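Long-range contact in ribosome inactivating type 1 protein (Iris hollandica, PDB 3MVG), which belongs to the type 1 ribosome-inactivating proteins, plant proteins built as a single chain without a lectin partner: residues I126-N138 against S147-V159. Numbering follows the deposited sequence.
Sequences INPLATAITTLHN and SVARSLIVLIQLV. Unlike the reference sequence in segment 126-138: Thr134 (reference Ser).
Helix 126-138 packs against 147-159, part of helix 146-164, as consecutive, steeply crossed helices of the ribosome-inactivating protein fold: their directions are 136° apart, with axes 8.8 Å apart at closest approach. The backbones come nearest at small residues, Ala132 CA lying 4.4 Å from Ser151 CA, whereas the pairs Leu129-Leu155 and Leu136-Val148 stand wider apart. Two reciprocal knobs-into-holes contacts join the pair. Leu136 enters the hole formed by Val148, Ser151, Leu152 and Leu155; Leu155 answers by sitting among Leu129, Ala132, Ile133 and Leu136. These two leucines meet tip to tip, CD1 of Leu136 being 3.7 Å from CD1 of Leu155, while the side chains of Leu136 and Val148 cross at about a right angle, with Leu136 CD2 3.8 Å from Val148 CG1. Beyond them, Leu136 also touches Ile62 and Tyr76, so the helix pair rests on strands 61-67 and 72-78 of the mixed sheet. Toward the start of helix 126-138, Leu129, in the conformer described, spreads over two leucines: CD2 meets Leu155 CD2 at 3.8 Å, and CB and CG lie against Leu158 CD1. Val154 CG1, anti to its own backbone N (chi1 173°), contacts Pro128 O and the methyl of Ala132.

No hydrogen bond joins the segments; the hydroxyls of Thr135 and Ser151 turn back into their own helices. Thr135 OG1 donates to Thr131 O, reaching it from the opposite face to Thr135 N. Ser151 OG likewise donates to Ser147 O at 2.8 Å, nearly in line with that carbonyl, and Ser151 OG rests 3.3 Å from Thr135 CB.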
# COMPACT_ATOMS: atom_id res chain seq x y z
N ILE A 126 -15.20 -3.07 -2.48
CA ILE A 126 -16.10 -2.01 -2.89
C ILE A 126 -17.56 -2.46 -2.96
O ILE A 126 -18.45 -1.71 -2.57
CB ILE A 126 -15.59 -1.31 -4.19
CG1 ILE A 126 -14.19 -0.72 -3.96
CG2 ILE A 126 -16.58 -0.25 -4.71
CD1 ILE A 126 -14.06 0.24 -2.78
N ASN A 127 -17.83 -3.69 -3.40
CA ASN A 127 -19.20 -4.17 -3.36
C ASN A 127 -19.75 -4.31 -1.93
O ASN A 127 -20.85 -3.83 -1.66
CB ASN A 127 -19.40 -5.44 -4.19
CG ASN A 127 -19.53 -5.14 -5.67
OD1 ASN A 127 -20.38 -4.34 -6.09
ND2 ASN A 127 -18.70 -5.79 -6.48
N PRO A 128 -18.98 -4.91 -0.99
CA PRO A 128 -19.44 -4.89 0.41
C PRO A 128 -19.64 -3.49 0.96
O PRO A 128 -20.58 -3.26 1.71
CB PRO A 128 -18.32 -5.63 1.15
CG PRO A 128 -17.84 -6.61 0.13
CD PRO A 128 -17.89 -5.88 -1.19
N LEU A 129 -18.77 -2.55 0.57
CA LEU A 129 -18.90 -1.16 1.00
C LEU A 129 -20.23 -0.57 0.52
O LEU A 129 -20.98 0.02 1.30
CB LEU A 129 -17.70 -0.35 0.47
CG LEU A 129 -17.28 0.90 1.25
CD1 LEU A 129 -15.93 1.41 0.76
CD2 LEU A 129 -18.33 2.00 1.14
N ALA A 130 -20.54 -0.75 -0.77
CA ALA A 130 -21.81 -0.29 -1.34
C ALA A 130 -23.00 -0.93 -0.65
O ALA A 130 -23.96 -0.25 -0.30
CB ALA A 130 -21.84 -0.55 -2.84
N THR A 131 -22.93 -2.24 -0.42
CA THR A 131 -24.02 -2.95 0.23
C THR A 131 -24.25 -2.46 1.65
O THR A 131 -25.40 -2.30 2.09
CB THR A 131 -23.76 -4.46 0.19
OG1 THR A 131 -23.78 -4.88 -1.18
CG2 THR A 131 -24.82 -5.23 0.98
N ALA A 132 -23.17 -2.18 2.37
CA ALA A 132 -23.27 -1.67 3.74
C ALA A 132 -23.94 -0.30 3.75
O ALA A 132 -24.78 -0.02 4.60
CB ALA A 132 -21.89 -1.63 4.39
N ILE A 133 -23.56 0.57 2.80
CA ILE A 133 -24.21 1.87 2.69
C ILE A 133 -25.70 1.72 2.42
O ILE A 133 -26.52 2.35 3.09
CB ILE A 133 -23.58 2.73 1.58
CG1 ILE A 133 -22.11 3.03 1.88
CG2 ILE A 133 -24.37 4.03 1.38
CD1 ILE A 133 -21.33 3.47 0.63
N THR A 134 -26.06 0.88 1.45
CA THR A 134 -27.47 0.68 1.10
C THR A 134 -28.25 0.15 2.30
O THR A 134 -29.38 0.58 2.55
CB THR A 134 -27.62 -0.30 -0.08
OG1 THR A 134 -26.98 0.24 -1.23
CG2 THR A 134 -29.07 -0.52 -0.42
N THR A 135 -27.65 -0.79 3.02
CA THR A 135 -28.31 -1.41 4.16
C THR A 135 -28.61 -0.38 5.24
O THR A 135 -29.74 -0.31 5.74
CB THR A 135 -27.46 -2.57 4.72
OG1 THR A 135 -27.30 -3.56 3.69
CG2 THR A 135 -28.15 -3.23 5.91
N LEU A 136 -27.63 0.45 5.58
CA LEU A 136 -27.86 1.49 6.56
C LEU A 136 -28.82 2.54 6.02
O LEU A 136 -29.64 3.07 6.77
CB LEU A 136 -26.54 2.14 6.98
CG LEU A 136 -25.58 1.24 7.77
CD1 LEU A 136 -24.45 2.08 8.34
CD2 LEU A 136 -26.28 0.47 8.90
N HIS A 137 -28.75 2.83 4.72
CA HIS A 137 -29.67 3.80 4.13
C HIS A 137 -31.12 3.40 4.34
O HIS A 137 -31.96 4.24 4.65
CB HIS A 137 -29.39 3.99 2.63
CG HIS A 137 -30.21 5.07 2.01
ND1 HIS A 137 -31.44 4.83 1.43
CD2 HIS A 137 -30.00 6.40 1.92
CE1 HIS A 137 -31.93 5.98 0.98
NE2 HIS A 137 -31.08 6.94 1.27
N ASN A 138 -31.40 2.11 4.18
CA ASN A 138 -32.76 1.59 4.19
C ASN A 138 -33.28 1.11 5.54
O ASN A 138 -34.49 1.01 5.72
CB ASN A 138 -32.89 0.48 3.15
CG ASN A 138 -32.64 0.96 1.74
OD1 ASN A 138 -32.82 2.15 1.44
ND2 ASN A 138 -32.22 0.05 0.87
N SER A 147 -28.27 -6.52 10.77
CA SER A 147 -27.67 -5.99 9.54
C SER A 147 -27.03 -4.63 9.73
O SER A 147 -26.15 -4.25 8.95
CB SER A 147 -28.70 -5.94 8.41
OG SER A 147 -29.69 -4.97 8.66
N VAL A 148 -27.45 -3.89 10.76
CA VAL A 148 -26.82 -2.62 11.09
C VAL A 148 -25.42 -2.88 11.62
O VAL A 148 -24.44 -2.28 11.16
CB VAL A 148 -27.64 -1.82 12.12
CG1 VAL A 148 -26.93 -0.52 12.51
CG2 VAL A 148 -29.00 -1.51 11.57
N ALA A 149 -25.30 -3.79 12.59
CA ALA A 149 -24.00 -4.16 13.11
C ALA A 149 -23.09 -4.73 12.03
O ALA A 149 -21.91 -4.38 11.95
CB ALA A 149 -24.14 -5.14 14.27
N ARG A 150 -23.64 -5.61 11.18
CA ARG A 150 -22.84 -6.19 10.10
C ARG A 150 -22.30 -5.09 9.17
O ARG A 150 -21.12 -5.09 8.80
CB ARG A 150 -23.66 -7.19 9.29
CG ARG A 150 -22.79 -8.05 8.39
CD ARG A 150 -23.58 -8.68 7.26
NE ARG A 150 -22.74 -9.59 6.47
CZ ARG A 150 -21.87 -9.19 5.54
NH1 ARG A 150 -21.71 -7.90 5.26
NH2 ARG A 150 -21.14 -10.09 4.90
N SER A 151 -23.17 -4.15 8.82
CA SER A 151 -22.79 -3.07 7.91
C SER A 151 -21.77 -2.14 8.53
O SER A 151 -20.84 -1.69 7.85
CB SER A 151 -24.03 -2.30 7.44
OG SER A 151 -24.89 -3.18 6.72
N LEU A 152 -21.91 -1.87 9.82
CA LEU A 152 -20.92 -1.06 10.53
C LEU A 152 -19.56 -1.74 10.62
O LEU A 152 -18.54 -1.08 10.53
CB LEU A 152 -21.44 -0.67 11.92
CG LEU A 152 -22.50 0.43 11.92
CD1 LEU A 152 -23.13 0.54 13.30
CD2 LEU A 152 -21.93 1.78 11.48
N ILE A 153 -19.54 -3.06 10.76
CA ILE A 153 -18.27 -3.80 10.73
C ILE A 153 -17.53 -3.52 9.41
O ILE A 153 -16.32 -3.28 9.40
CB ILE A 153 -18.49 -5.31 10.93
CG1 ILE A 153 -18.88 -5.58 12.39
CG2 ILE A 153 -17.25 -6.11 10.55
CD1 ILE A 153 -19.40 -6.98 12.65
N VAL A 154 -18.27 -3.58 8.30
CA VAL A 154 -17.70 -3.32 6.98
C VAL A 154 -17.21 -1.87 6.88
O VAL A 154 -16.06 -1.61 6.51
CB VAL A 154 -18.72 -3.62 5.85
CG1 VAL A 154 -18.20 -3.19 4.49
CG2 VAL A 154 -19.06 -5.12 5.83
N LEU A 155 -18.07 -0.92 7.25
CA LEU A 155 -17.74 0.50 7.09
C LEU A 155 -16.63 0.97 8.02
O LEU A 155 -15.76 1.72 7.60
CB LEU A 155 -18.98 1.37 7.24
CG LEU A 155 -20.04 1.11 6.16
CD1 LEU A 155 -21.29 1.93 6.41
CD2 LEU A 155 -19.51 1.33 4.74
N ILE A 156 -16.65 0.52 9.27
CA ILE A 156 -15.59 0.85 10.21
C ILE A 156 -14.24 0.38 9.68
O ILE A 156 -13.26 1.13 9.71
CB ILE A 156 -15.89 0.30 11.62
CG1 ILE A 156 -17.03 1.10 12.25
CG2 ILE A 156 -14.62 0.34 12.49
CD1 ILE A 156 -17.69 0.43 13.46
N GLN A 157 -14.18 -0.83 9.17
CA GLN A 157 -12.92 -1.33 8.65
C GLN A 157 -12.45 -0.60 7.40
O GLN A 157 -11.26 -0.34 7.26
CB GLN A 157 -12.97 -2.83 8.42
CG GLN A 157 -13.05 -3.62 9.70
CD GLN A 157 -13.04 -5.09 9.44
OE1 GLN A 157 -12.01 -5.76 9.57
NE2 GLN A 157 -14.18 -5.62 9.02
N LEU A 158 -13.37 -0.23 6.52
CA LEU A 158 -13.01 0.39 5.25
C LEU A 158 -12.85 1.91 5.32
O LEU A 158 -12.40 2.52 4.35
CB LEU A 158 -13.98 -0.02 4.14
CG LEU A 158 -13.97 -1.51 3.83
CD1 LEU A 158 -15.05 -1.84 2.81
CD2 LEU A 158 -12.61 -1.93 3.31
N VAL A 159 -13.20 2.50 6.46
CA VAL A 159 -13.04 3.93 6.67
C VAL A 159 -12.07 4.19 7.83
O VAL A 159 -10.99 4.74 7.62
CB VAL A 159 -14.40 4.64 6.90
CG1 VAL A 159 -14.20 6.09 7.25
CG2 VAL A 159 -15.28 4.50 5.66